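Local coordinates for protein single-stranded-DNA-specific exonuclease RecJ (Thermus thermophilus, PDB 2ZXR) that degrades single-stranded DNA exonucleolytically in the 5' to 3' direction, using divalent cations such as magnesium or manganese, at residues A265-I268 / A269-N273; L288-D292 / A293-Q297; R305-A308 / R309-L313; P374-A377 / V378-L381. All coordinates share one frame; numbering follows the deposited sequence.

Contact 1 (A265-I268 / A269-N273); sequences AFRI and APRIN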
ATOM      1  N   ALA A 265      -5.306  -7.259   9.394  1.00 17.98           N
ATOM      2  CA  ALA A 265      -5.752  -7.388   8.013  1.00 18.60           C
ATOM      3  C   ALA A 265      -5.781  -8.829   7.483  1.00 19.75           C
ATOM      4  O   ALA A 265      -6.723  -9.244   6.806  1.00 19.51           O
ATOM      5  CB  ALA A 265      -4.868  -6.513   7.106  1.00 17.40           C
ATOM      6  N   PHE A 266      -4.751  -9.591   7.798  1.00 20.29           N
ATOM      7  CA  PHE A 266      -4.663 -10.952   7.314  1.00 22.36           C
ATOM      8  C   PHE A 266      -5.026 -12.059   8.282  1.00 21.84           C
ATOM      9  O   PHE A 266      -5.210 -13.202   7.853  1.00 22.38           O
ATOM     10  CB  PHE A 266      -3.251 -11.199   6.753  1.00 25.94           C
ATOM     11  CG  PHE A 266      -2.991 -10.466   5.463  1.00 29.88           C
ATOM     12  CD1 PHE A 266      -3.226 -11.080   4.242  1.00 31.64           C
ATOM     13  CD2 PHE A 266      -2.566  -9.138   5.475  1.00 31.05           C
ATOM     14  CE1 PHE A 266      -3.040 -10.376   3.052  1.00 33.16           C
ATOM     15  CE2 PHE A 266      -2.378  -8.431   4.304  1.00 31.15           C
ATOM     16  CZ  PHE A 266      -2.613  -9.045   3.089  1.00 33.28           C
ATOM     17  N   ARG A 267      -5.122 -11.765   9.569  1.00 20.78           N
ATOM     18  CA  ARG A 267      -5.454 -12.842  10.504  1.00 21.28           C
ATOM     19  C   ARG A 267      -6.716 -12.635  11.317  1.00 19.86           C
ATOM     20  O   ARG A 267      -7.530 -13.552  11.474  1.00 20.46           O
ATOM     21  CB  ARG A 267      -4.260 -13.100  11.433  1.00 23.02           C
ATOM     22  CG  ARG A 267      -3.033 -13.544  10.645  1.00 26.06           C
ATOM     23  CD  ARG A 267      -1.777 -13.749  11.492  1.00 29.34           C
ATOM     24  NE  ARG A 267      -0.832 -14.535  10.700  1.00 32.32           N
ATOM     25  CZ  ARG A 267       0.487 -14.430  10.764  1.00 34.10           C
ATOM     26  NH1 ARG A 267       1.058 -13.552  11.596  1.00 34.97           N
ATOM     27  NH2 ARG A 267       1.236 -15.210   9.995  1.00 34.34           N
ATOM     28  N   ILE A 268      -6.903 -11.432  11.816  1.00 19.04           N
ATOM     29  CA  ILE A 268      -8.072 -11.169  12.620  1.00 19.34           C
ATOM     30  C   ILE A 268      -9.343 -10.921  11.807  1.00 19.80           C
ATOM     31  O   ILE A 268     -10.336 -11.633  11.963  1.00 21.12           O
ATOM     32  CB  ILE A 268      -7.806  -9.998  13.582  1.00 18.42           C
ATOM     33  CG1 ILE A 268      -6.657 -10.387  14.528  1.00 19.28           C
ATOM     34  CG2 ILE A 268      -9.068  -9.654  14.368  1.00 16.83           C
ATOM     35  CD1 ILE A 268      -6.301  -9.324  15.594  1.00 20.37           C
ATOM     36  N   ALA A 269      -9.316  -9.930  10.932  1.00 20.11           N
ATOM     37  CA  ALA A 269     -10.492  -9.612  10.153  1.00 21.06           C
ATOM     38  C   ALA A 269     -11.008 -10.776   9.308  1.00 20.58           C
ATOM     39  O   ALA A 269     -12.211 -10.965   9.201  1.00 21.57           O
ATOM     40  CB  ALA A 269     -10.227  -8.395   9.275  1.00 20.86           C
ATOM     41  N   PRO A 270     -10.110 -11.543   8.664  1.00 21.70           N
ATOM     42  CA  PRO A 270     -10.616 -12.663   7.858  1.00 22.05           C
ATOM     43  C   PRO A 270     -11.428 -13.666   8.672  1.00 22.62           C
ATOM     44  O   PRO A 270     -12.384 -14.248   8.148  1.00 23.56           O
ATOM     45  CB  PRO A 270      -9.346 -13.279   7.271  1.00 21.63           C
ATOM     46  CG  PRO A 270      -8.472 -12.061   7.097  1.00 23.28           C
ATOM     47  CD  PRO A 270      -8.674 -11.331   8.418  1.00 21.15           C
ATOM     48  N   ARG A 271     -11.061 -13.889   9.935  1.00 22.79           N
ATOM     49  CA  ARG A 271     -11.819 -14.844  10.767  1.00 23.59           C
ATOM     50  C   ARG A 271     -13.239 -14.315  11.011  1.00 22.85           C
ATOM     51  O   ARG A 271     -14.225 -15.054  10.955  1.00 20.68           O
ATOM     52  CB  ARG A 271     -11.168 -15.050  12.123  1.00 25.93           C
ATOM     53  CG  ARG A 271     -10.365 -16.303  12.267  1.00 29.98           C
ATOM     54  CD  ARG A 271      -8.988 -16.140  11.710  1.00 32.57           C
ATOM     55  NE  ARG A 271      -8.129 -17.262  12.075  1.00 33.96           N
ATOM     56  CZ  ARG A 271      -6.883 -17.399  11.642  1.00 33.20           C
ATOM     57  NH1 ARG A 271      -6.360 -16.486  10.851  1.00 33.08           N
ATOM     58  NH2 ARG A 271      -6.180 -18.469  11.958  1.00 34.14           N
ATOM     59  N   ILE A 272     -13.319 -13.023  11.293  1.00 20.68           N
ATOM     60  CA  ILE A 272     -14.585 -12.379  11.530  1.00 20.56           C
ATOM     61  C   ILE A 272     -15.399 -12.367  10.232  1.00 21.28           C
ATOM     62  O   ILE A 272     -16.602 -12.667  10.241  1.00 20.44           O
ATOM     63  CB  ILE A 272     -14.363 -10.905  12.004  1.00 20.92           C
ATOM     64  CG1 ILE A 272     -13.704 -10.898  13.384  1.00 20.08           C
ATOM     65  CG2 ILE A 272     -15.688 -10.158  12.015  1.00 19.09           C
ATOM     66  CD1 ILE A 272     -13.331  -9.518  13.895  1.00 21.54           C
ATOM     67  N   ASN A 273     -14.749 -12.033   9.109  1.00 20.55           N
ATOM     68  CA  ASN A 273     -15.480 -11.967   7.844  1.00 21.45           C
ATOM     69  C   ASN A 273     -16.001 -13.313   7.389  1.00 22.08           C
ATOM     70  O   ASN A 273     -17.060 -13.382   6.781  1.00 22.75           O
ATOM     71  CB  ASN A 273     -14.629 -11.356   6.709  1.00 20.85           C
ATOM     72  CG  ASN A 273     -14.391  -9.862   6.889  1.00 20.78           C
ATOM     73  OD1 ASN A 273     -15.217  -9.153   7.470  1.00 22.63           O
ATOM     74  ND2 ASN A 273     -13.277  -9.377   6.380  1.00 18.27           N
TER
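Residues Ala265 to Asn273 run through one continuous helix that widens into a pi-type turn at 265-268 and kinks at Pro270, whose ring nitrogen has no hydrogen to give to the turn before. The ring packs against the carbonyl oxygens of the preceding turn: its CD lies 3.3 Å from Ala265 O, and its CG is 3.5 Å from Phe266 O. Past the kink the ladder resumes hesitantly, with Ile268 O accepting weak bonds from Arg271 N and Ile272 N. Arg271 bends back at chi2 (82°), which brings its guanidinium over the preceding turn, where NH1 donates to Arg267 O at 3.2 Å with an N-H...O angle of 138°, that oxygen being tilted out of the guanidinium plane. On the buried side, Ile268 CG2 and Ile272 CD1 meet loosely at 4.3 Å, one turn apart. The kinked helix 261-277 packs against three others: Ile268 and Ile272 lie on Leu251 of helix 246-254, Ala265 and Ala269 face helix 211-220, and Pro270 and Arg271 lean on helix 293-321, while Asn273 OD1 accepts from Ala83 N beside the metal-binding Asp82 and Asp84.

Contact 2 (L288-D292 / A293-Q297); sequences LLTDD and AAEAQ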
ATOM      1  N   LEU A 288     -17.620 -10.492  20.056  1.00 19.57           N
ATOM      2  CA  LEU A 288     -17.255  -9.104  20.366  1.00 20.60           C
ATOM      3  C   LEU A 288     -18.043  -8.481  21.529  1.00 20.41           C
ATOM      4  O   LEU A 288     -17.611  -7.464  22.106  1.00 19.66           O
ATOM      5  CB  LEU A 288     -17.432  -8.220  19.108  1.00 18.39           C
ATOM      6  CG  LEU A 288     -16.632  -8.676  17.880  1.00 19.13           C
ATOM      7  CD1 LEU A 288     -16.859  -7.743  16.718  1.00 17.46           C
ATOM      8  CD2 LEU A 288     -15.167  -8.726  18.233  1.00 18.77           C
ATOM      9  N   LEU A 289     -19.183  -9.085  21.860  1.00 19.63           N
ATOM     10  CA  LEU A 289     -20.049  -8.587  22.930  1.00 20.16           C
ATOM     11  C   LEU A 289     -19.916  -9.285  24.293  1.00 21.58           C
ATOM     12  O   LEU A 289     -20.249  -8.690  25.328  1.00 19.32           O
ATOM     13  CB  LEU A 289     -21.511  -8.679  22.494  1.00 19.82           C
ATOM     14  CG  LEU A 289     -21.962  -7.836  21.300  1.00 21.37           C
ATOM     15  CD1 LEU A 289     -23.454  -8.132  20.954  1.00 19.53           C
ATOM     16  CD2 LEU A 289     -21.758  -6.366  21.640  1.00 20.20           C
ATOM     17  N   THR A 290     -19.420 -10.528  24.310  1.00 21.79           N
ATOM     18  CA  THR A 290     -19.340 -11.241  25.570  1.00 22.63           C
ATOM     19  C   THR A 290     -18.174 -10.846  26.480  1.00 23.52           C
ATOM     20  O   THR A 290     -17.134 -10.417  26.020  1.00 23.06           O
ATOM     21  CB  THR A 290     -19.326 -12.785  25.347  1.00 23.20           C
ATOM     22  OG1 THR A 290     -19.427 -13.448  26.619  1.00 23.72           O
ATOM     23  CG2 THR A 290     -18.015 -13.237  24.655  1.00 23.69           C
ATOM     24  N   ASP A 291     -18.372 -11.000  27.788  1.00 23.89           N
ATOM     25  CA  ASP A 291     -17.344 -10.689  28.783  1.00 23.50           C
ATOM     26  C   ASP A 291     -16.972 -12.007  29.464  1.00 23.27           C
ATOM     27  O   ASP A 291     -16.158 -12.044  30.383  1.00 23.35           O
ATOM     28  CB  ASP A 291     -17.891  -9.713  29.832  1.00 24.70           C
ATOM     29  CG  ASP A 291     -18.155  -8.316  29.267  1.00 25.86           C
ATOM     30  OD1 ASP A 291     -19.056  -7.645  29.798  1.00 27.54           O
ATOM     31  OD2 ASP A 291     -17.462  -7.871  28.317  1.00 25.39           O
ATOM     32  N   ASP A 292     -17.580 -13.093  28.999  1.00 22.37           N
ATOM     33  CA  ASP A 292     -17.330 -14.425  29.558  1.00 22.49           C
ATOM     34  C   ASP A 292     -16.183 -15.018  28.740  1.00 22.13           C
ATOM     35  O   ASP A 292     -16.348 -15.343  27.574  1.00 21.55           O
ATOM     36  CB  ASP A 292     -18.616 -15.259  29.416  1.00 24.46           C
ATOM     37  CG  ASP A 292     -18.463 -16.702  29.868  1.00 25.72           C
ATOM     38  OD1 ASP A 292     -17.338 -17.245  29.945  1.00 25.95           O
ATOM     39  OD2 ASP A 292     -19.519 -17.310  30.127  1.00 29.02           O
ATOM     40  N   ALA A 293     -15.023 -15.159  29.355  1.00 21.61           N
ATOM     41  CA  ALA A 293     -13.851 -15.659  28.640  1.00 22.15           C
ATOM     42  C   ALA A 293     -13.998 -17.065  28.060  1.00 23.25           C
ATOM     43  O   ALA A 293     -13.465 -17.347  26.983  1.00 22.56           O
ATOM     44  CB  ALA A 293     -12.634 -15.599  29.550  1.00 20.49           C
ATOM     45  N   ALA A 294     -14.703 -17.938  28.782  1.00 22.94           N
ATOM     46  CA  ALA A 294     -14.915 -19.310  28.349  1.00 24.23           C
ATOM     47  C   ALA A 294     -15.803 -19.337  27.116  1.00 24.13           C
ATOM     48  O   ALA A 294     -15.559 -20.087  26.197  1.00 24.97           O
ATOM     49  CB  ALA A 294     -15.566 -20.121  29.473  1.00 25.93           C
ATOM     50  N   GLU A 295     -16.851 -18.529  27.114  1.00 24.59           N
ATOM     51  CA  GLU A 295     -17.733 -18.468  25.970  1.00 24.90           C
ATOM     52  C   GLU A 295     -16.943 -17.863  24.794  1.00 24.69           C
ATOM     53  O   GLU A 295     -17.022 -18.333  23.664  1.00 24.25           O
ATOM     54  CB  GLU A 295     -18.957 -17.613  26.295  1.00 25.26           C
ATOM     55  CG  GLU A 295     -19.853 -17.352  25.088  1.00 26.80           C
ATOM     56  CD  GLU A 295     -20.984 -16.358  25.362  1.00 27.45           C
ATOM     57  OE1 GLU A 295     -20.888 -15.568  26.332  1.00 28.80           O
ATOM     58  OE2 GLU A 295     -21.967 -16.352  24.591  1.00 27.72           O
ATOM     59  N   ALA A 296     -16.173 -16.818  25.069  1.00 24.89           N
ATOM     60  CA  ALA A 296     -15.384 -16.193  24.015  1.00 24.56           C
ATOM     61  C   ALA A 296     -14.404 -17.243  23.446  1.00 24.98           C
ATOM     62  O   ALA A 296     -14.302 -17.405  22.222  1.00 24.11           O
ATOM     63  CB  ALA A 296     -14.626 -14.992  24.571  1.00 23.81           C
ATOM     64  N   GLN A 297     -13.703 -17.962  24.330  1.00 24.88           N
ATOM     65  CA  GLN A 297     -12.747 -18.992  23.895  1.00 25.99           C
ATOM     66  C   GLN A 297     -13.419 -19.962  22.918  1.00 25.96           C
ATOM     67  O   GLN A 297     -12.898 -20.240  21.833  1.00 24.66           O
ATOM     68  CB  GLN A 297     -12.195 -19.747  25.108  1.00 28.15           C
ATOM     69  CG  GLN A 297     -11.161 -20.874  24.805  1.00 31.76           C
ATOM     70  CD  GLN A 297     -10.719 -21.609  26.096  1.00 33.33           C
ATOM     71  OE1 GLN A 297     -11.535 -22.240  26.785  1.00 35.85           O
ATOM     72  NE2 GLN A 297      -9.442 -21.509  26.431  1.00 34.38           N
TER
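Thr290 and Glu295 meet across the start of helix 293-321, in a helix N-cap preceded by an ST turn. Thr290 is the first residue to leave helical geometry after helix 281-289, and its hydroxyl is used twice: OG1 accepts from Asp292 N, closing the ST turn, and donates to Glu295 OE1 at 2.6 Å. The hydroxyl meets that oxygen from above the carboxylate plane, 48° out of it. Thr290 can do both because chi1 (-172°) swings OG1 away from its own backbone N and towards the new helix, while CG2 is left to pack on Ala296 CB at 3.8 Å. This is the tight side, where Ala296 also touches Val246 and Leu250 of helix 246-254. The extended Glu295 chain reaches back past the cap, and its OE2 forms a salt bridge with Arg286, tying the end of one helix to the beginning of the next.

The outer side is looser and more exposed. There Asp292 is the N-cap, and its OD1 accepts from Glu295 N at 3.1 Å and, weakly, from Ala294 N. Asp291 points away from the new helix and pairs with Arg94 of helix 83-98. The carboxylates of Asp292 and Glu295 are steeply inclined to each other, with OD2 of the former 4.4 Å from OE1 of the latter; Arg286 and the helix N-terminus probably ease their repulsion. The first backbone turn is closed by Ala296 N donating to Asp292 O at 2.9 Å, with an N-H...O angle of 163°.

Contact 3 (R305-A308 / R309-L313); sequences RLNA and RRQTL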
ATOM      1  N   ARG A 305     -12.964 -22.432  12.796  1.00 25.04           N
ATOM      2  CA  ARG A 305     -13.567 -23.450  11.972  1.00 25.75           C
ATOM      3  C   ARG A 305     -14.232 -22.847  10.742  1.00 24.60           C
ATOM      4  O   ARG A 305     -14.116 -23.375   9.641  1.00 24.38           O
ATOM      5  CB  ARG A 305     -14.600 -24.245  12.765  1.00 28.45           C
ATOM      6  CG  ARG A 305     -14.963 -25.538  12.057  1.00 32.46           C
ATOM      7  CD  ARG A 305     -16.360 -26.009  12.403  1.00 36.87           C
ATOM      8  NE  ARG A 305     -17.362 -25.063  11.930  1.00 38.96           N
ATOM      9  CZ  ARG A 305     -18.319 -24.569  12.698  1.00 40.05           C
ATOM     10  NH1 ARG A 305     -18.384 -24.949  13.966  1.00 40.63           N
ATOM     11  NH2 ARG A 305     -19.200 -23.701  12.204  1.00 39.88           N
ATOM     12  N   LEU A 306     -14.938 -21.738  10.925  1.00 23.24           N
ATOM     13  CA  LEU A 306     -15.596 -21.105   9.790  1.00 22.91           C
ATOM     14  C   LEU A 306     -14.560 -20.607   8.767  1.00 22.74           C
ATOM     15  O   LEU A 306     -14.754 -20.739   7.551  1.00 21.71           O
ATOM     16  CB  LEU A 306     -16.473 -19.941  10.269  1.00 21.87           C
ATOM     17  CG  LEU A 306     -17.757 -20.384  10.979  1.00 23.54           C
ATOM     18  CD1 LEU A 306     -18.230 -19.277  11.904  1.00 22.05           C
ATOM     19  CD2 LEU A 306     -18.847 -20.766   9.926  1.00 22.25           C
ATOM     20  N   ASN A 307     -13.469 -20.031   9.262  1.00 21.50           N
ATOM     21  CA  ASN A 307     -12.415 -19.534   8.379  1.00 23.32           C
ATOM     22  C   ASN A 307     -11.744 -20.686   7.606  1.00 23.14           C
ATOM     23  O   ASN A 307     -11.376 -20.523   6.445  1.00 22.82           O
ATOM     24  CB  ASN A 307     -11.366 -18.778   9.192  1.00 24.24           C
ATOM     25  CG  ASN A 307     -10.374 -18.042   8.314  1.00 25.30           C
ATOM     26  OD1 ASN A 307     -10.741 -17.138   7.554  1.00 26.27           O
ATOM     27  ND2 ASN A 307      -9.111 -18.422   8.415  1.00 26.23           N
ATOM     28  N   ALA A 308     -11.603 -21.843   8.252  1.00 21.88           N
ATOM     29  CA  ALA A 308     -11.010 -23.014   7.601  1.00 23.35           C
ATOM     30  C   ALA A 308     -11.958 -23.509   6.507  1.00 23.80           C
ATOM     31  O   ALA A 308     -11.523 -23.991   5.456  1.00 23.61           O
ATOM     32  CB  ALA A 308     -10.754 -24.143   8.627  1.00 23.39           C
ATOM     33  N   ARG A 309     -13.258 -23.384   6.758  1.00 24.17           N
ATOM     34  CA  ARG A 309     -14.260 -23.791   5.777  1.00 24.47           C
ATOM     35  C   ARG A 309     -14.194 -22.820   4.587  1.00 24.14           C
ATOM     36  O   ARG A 309     -14.125 -23.237   3.440  1.00 23.68           O
ATOM     37  CB  ARG A 309     -15.648 -23.788   6.422  1.00 26.51           C
ATOM     38  CG  ARG A 309     -16.830 -24.114   5.491  1.00 29.93           C
ATOM     39  CD  ARG A 309     -16.678 -25.477   4.786  1.00 33.84           C
ATOM     40  NE  ARG A 309     -17.888 -25.826   4.037  1.00 36.62           N
ATOM     41  CZ  ARG A 309     -17.966 -26.796   3.128  1.00 38.53           C
ATOM     42  NH1 ARG A 309     -16.897 -27.533   2.838  1.00 40.42           N
ATOM     43  NH2 ARG A 309     -19.113 -27.030   2.498  1.00 39.09           N
ATOM     44  N   ARG A 310     -14.192 -21.524   4.870  1.00 23.07           N
ATOM     45  CA  ARG A 310     -14.106 -20.512   3.826  1.00 22.93           C
ATOM     46  C   ARG A 310     -12.854 -20.788   2.977  1.00 23.58           C
ATOM     47  O   ARG A 310     -12.906 -20.750   1.744  1.00 22.09           O
ATOM     48  CB  ARG A 310     -14.034 -19.110   4.458  1.00 23.33           C
ATOM     49  CG  ARG A 310     -14.015 -17.916   3.471  1.00 24.98           C
ATOM     50  CD  ARG A 310     -12.574 -17.535   3.066  1.00 28.58           C
ATOM     51  NE  ARG A 310     -11.723 -17.176   4.214  1.00 28.45           N
ATOM     52  CZ  ARG A 310     -10.446 -16.805   4.115  1.00 28.63           C
ATOM     53  NH1 ARG A 310      -9.861 -16.734   2.926  1.00 30.30           N
ATOM     54  NH2 ARG A 310      -9.733 -16.527   5.200  1.00 26.25           N
ATOM     55  N   GLN A 311     -11.739 -21.089   3.648  1.00 23.26           N
ATOM     56  CA  GLN A 311     -10.488 -21.347   2.950  1.00 23.45           C
ATOM     57  C   GLN A 311     -10.580 -22.547   2.037  1.00 23.29           C
ATOM     58  O   GLN A 311     -10.096 -22.500   0.916  1.00 22.24           O
ATOM     59  CB  GLN A 311      -9.351 -21.558   3.949  1.00 24.45           C
ATOM     60  CG  GLN A 311      -8.814 -20.250   4.495  1.00 27.61           C
ATOM     61  CD  GLN A 311      -7.983 -20.430   5.758  1.00 29.14           C
ATOM     62  OE1 GLN A 311      -7.140 -19.593   6.079  1.00 30.76           O
ATOM     63  NE2 GLN A 311      -8.230 -21.517   6.485  1.00 29.71           N
ATOM     64  N   THR A 312     -11.210 -23.610   2.528  1.00 23.38           N
ATOM     65  CA  THR A 312     -11.371 -24.835   1.774  1.00 24.23           C
ATOM     66  C   THR A 312     -12.205 -24.608   0.530  1.00 24.80           C
ATOM     67  O   THR A 312     -11.794 -24.980  -0.560  1.00 26.28           O
ATOM     68  CB  THR A 312     -12.025 -25.928   2.633  1.00 25.24           C
ATOM     69  OG1 THR A 312     -11.240 -26.114   3.820  1.00 23.44           O
ATOM     70  CG2 THR A 312     -12.095 -27.254   1.851  1.00 23.31           C
ATOM     71  N   LEU A 313     -13.373 -23.996   0.686  1.00 25.05           N
ATOM     72  CA  LEU A 313     -14.241 -23.704  -0.460  1.00 25.00           C
ATOM     73  C   LEU A 313     -13.534 -22.793  -1.469  1.00 24.77           C
ATOM     74  O   LEU A 313     -13.576 -23.039  -2.683  1.00 25.09           O
ATOM     75  CB  LEU A 313     -15.529 -23.022   0.001  1.00 24.42           C
ATOM     76  CG  LEU A 313     -16.480 -23.873   0.839  1.00 25.94           C
ATOM     77  CD1 LEU A 313     -17.552 -22.982   1.507  1.00 26.88           C
ATOM     78  CD2 LEU A 313     -17.149 -24.925  -0.079  1.00 25.01           C
TER
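Asn307 and Arg310 lie side by side and point the same way, one turn apart on helix 293-321. Arg310 NH2 donates to Asn307 OD1 at 2.6 Å, a short and nearly straight bond with an N-H...O angle of 164°. The oxygen sits at the edge of the guanidinium, close to its plane, although the amide and guanidinium planes are inclined by 57°. Two successive bends, at chi2 and chi3, fold the arginine back to reach its partner. Its NH1 bridges to Glu314, so two partners fix the rotation of the group, and Gln311 CG covers one guanidinium face. Asn307 ND2 lies 3.3 Å from Gln311 OE1.

The Asn307-Arg310 bond is an i to i+3 side-chain hydrogen bond laid over a regular alpha-helix, in which Arg309 N, Arg310 N and Gln311 N donate to the carbonyls four residues earlier. The pair is turned towards the neighbouring helix 261-277: Asn307 touches Arg271 and Ala274, and Arg310 rests on Pro270.

Ala308, on the exposed side, takes part mainly through its backbone. Its carbonyl oxygen receives Thr312 OG1 at 2.7 Å and Thr312 N at 3.0 Å, the two arriving from opposite faces of the carbonyl plane. Thr312 sets OG1 beside its own backbone N (chi1 -56°), the orientation that lets a helical threonine bond to the previous turn. Gln311 NE2 comes over the Ala308 backbone, 3.3 Å from CA. Arg309 lays CB against Leu306 O at 3.4 Å, then bends at chi2 and leads its end away, with Leu313 CD2 over the centre of one guanidinium face, 3.7 Å above the plane.

Contact 4 (P374-A377 / V378-L381); sequences PISA and VEAL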
ATOM      1  N   PRO A 374      -8.170   0.866 -16.243  1.00 34.09           N
ATOM      2  CA  PRO A 374      -9.150   1.871 -16.633  1.00 34.19           C
ATOM      3  C   PRO A 374     -10.525   1.239 -16.764  1.00 34.20           C
ATOM      4  O   PRO A 374     -11.422   1.825 -17.351  1.00 35.01           O
ATOM      5  CB  PRO A 374      -8.613   2.358 -17.965  1.00 34.25           C
ATOM      6  CG  PRO A 374      -8.131   1.079 -18.588  1.00 34.39           C
ATOM      7  CD  PRO A 374      -7.404   0.413 -17.427  1.00 34.62           C
ATOM      8  N   ILE A 375     -10.703   0.033 -16.237  1.00 33.18           N
ATOM      9  CA  ILE A 375     -12.017  -0.574 -16.375  1.00 31.51           C
ATOM     10  C   ILE A 375     -12.808  -0.580 -15.100  1.00 30.87           C
ATOM     11  O   ILE A 375     -12.445  -1.235 -14.121  1.00 30.48           O
ATOM     12  CB  ILE A 375     -11.942  -1.993 -16.906  1.00 31.64           C
ATOM     13  CG1 ILE A 375     -11.186  -1.994 -18.231  1.00 30.80           C
ATOM     14  CG2 ILE A 375     -13.359  -2.543 -17.102  1.00 31.13           C
ATOM     15  CD1 ILE A 375     -11.010  -3.355 -18.784  1.00 33.66           C
ATOM     16  N   SER A 376     -13.907   0.160 -15.147  1.00 29.48           N
ATOM     17  CA  SER A 376     -14.823   0.290 -14.037  1.00 28.27           C
ATOM     18  C   SER A 376     -15.772  -0.906 -13.951  1.00 28.10           C
ATOM     19  O   SER A 376     -16.484  -1.242 -14.919  1.00 27.48           O
ATOM     20  CB  SER A 376     -15.622   1.584 -14.182  1.00 26.70           C
ATOM     21  OG  SER A 376     -16.670   1.626 -13.234  1.00 27.03           O
ATOM     22  N   ALA A 377     -15.769  -1.534 -12.777  1.00 27.03           N
ATOM     23  CA  ALA A 377     -16.598  -2.686 -12.495  1.00 27.58           C
ATOM     24  C   ALA A 377     -18.079  -2.397 -12.724  1.00 28.46           C
ATOM     25  O   ALA A 377     -18.735  -3.062 -13.541  1.00 27.37           O
ATOM     26  CB  ALA A 377     -16.377  -3.149 -11.044  1.00 26.31           C
ATOM     27  N   VAL A 378     -18.591  -1.390 -12.022  1.00 28.12           N
ATOM     28  CA  VAL A 378     -19.995  -1.071 -12.121  1.00 29.26           C
ATOM     29  C   VAL A 378     -20.420  -0.538 -13.487  1.00 30.36           C
ATOM     30  O   VAL A 378     -21.559  -0.751 -13.903  1.00 31.13           O
ATOM     31  CB  VAL A 378     -20.425  -0.109 -10.967  1.00 28.98           C
ATOM     32  CG1 VAL A 378     -19.786   1.282 -11.125  1.00 28.37           C
ATOM     33  CG2 VAL A 378     -21.927  -0.016 -10.913  1.00 28.90           C
ATOM     34  N   GLU A 379     -19.520   0.129 -14.202  1.00 31.22           N
ATOM     35  CA  GLU A 379     -19.869   0.641 -15.528  1.00 31.88           C
ATOM     36  C   GLU A 379     -19.915  -0.531 -16.519  1.00 31.00           C
ATOM     37  O   GLU A 379     -20.662  -0.502 -17.489  1.00 31.11           O
ATOM     38  CB  GLU A 379     -18.862   1.707 -15.999  1.00 32.85           C
ATOM     39  CG  GLU A 379     -19.005   3.065 -15.308  1.00 36.32           C
ATOM     40  CD  GLU A 379     -20.413   3.669 -15.443  1.00 38.57           C
ATOM     41  OE1 GLU A 379     -20.882   3.859 -16.592  1.00 39.77           O
ATOM     42  OE2 GLU A 379     -21.054   3.954 -14.395  1.00 40.29           O
ATOM     43  N   ALA A 380     -19.117  -1.562 -16.271  1.00 30.34           N
ATOM     44  CA  ALA A 380     -19.111  -2.739 -17.144  1.00 29.16           C
ATOM     45  C   ALA A 380     -20.467  -3.450 -16.997  1.00 29.26           C
ATOM     46  O   ALA A 380     -21.046  -3.936 -17.979  1.00 28.31           O
ATOM     47  CB  ALA A 380     -17.981  -3.670 -16.755  1.00 28.97           C
ATOM     48  N   LEU A 381     -20.980  -3.486 -15.771  1.00 27.94           N
ATOM     49  CA  LEU A 381     -22.271  -4.103 -15.522  1.00 28.69           C
ATOM     50  C   LEU A 381     -23.341  -3.226 -16.161  1.00 30.11           C
ATOM     51  O   LEU A 381     -24.323  -3.726 -16.721  1.00 28.75           O
ATOM     52  CB  LEU A 381     -22.547  -4.236 -14.017  1.00 25.12           C
ATOM     53  CG  LEU A 381     -21.632  -5.186 -13.230  1.00 24.95           C
ATOM     54  CD1 LEU A 381     -22.177  -5.340 -11.785  1.00 22.64           C
ATOM     55  CD2 LEU A 381     -21.560  -6.553 -13.927  1.00 22.75           C
TER
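Val378, the first residue of the second segment, brings CG1 to 3.8 Å from Ser376 OG, while Tyr391 of strand 390-393 also packs on its side chain. Glu379 follows and makes the closest side-chain approach to the serine: its CG lies 3.4 Å from Ser376 OG, and its CB rests against Ser376 CB at 3.7 Å. Glu379 N donates to the same hydroxyl oxygen in a long, weak bond of 3.4 Å. With chi1 at 170°, OG sits on the carbonyl side of the serine, within reach of Glu379 N. Ser376 is thus the N-cap of helix 377-383, a short helix of the DHHA1 domain entered from the loop that follows strand 366-370. Beyond the cap, Glu379 bends at chi2 (-56°) and directs its carboxylate away from the serine to a salt bridge with Arg382.

Ala380 faces back into the first turn, its CB 3.4 Å from both Ser376 O and Ala377 O. Its N donates to Ser376 O at 3.0 Å and more weakly to Ala377 O. Tyr417 of helix 407-419 covers the methyl. Leu381 N then bonds to Ala377 O at 3.2 Å, in the carbonyl plane, and its CG also touches that oxygen. The leucine side chain packs on Phe410 of helix 407-419 and on Tyr391, Ala398 and Phe400 of the sheet.

Contacts 1 and 3 belong to adjoining helices and touch directly through their side chains. Contact 2 starts the helix that carries contact 3, yet their centres are about 22 Å apart. Contact 4 stands alone in the DHHA1 domain, its nearest atoms about 19 Å from contact 1. It is the most buried of the four, whereas contacts 2 and 3 have largely exposed outer sides. Contacts 2 and 4 are both N-caps, one made by an exposed aspartate carboxylate, the other by a buried serine. Mid-helix, contact 1 lacks a backbone bond at its proline, whose ring packs on the turn before, while contact 3 keeps regular bonding and adds polar side-chain links.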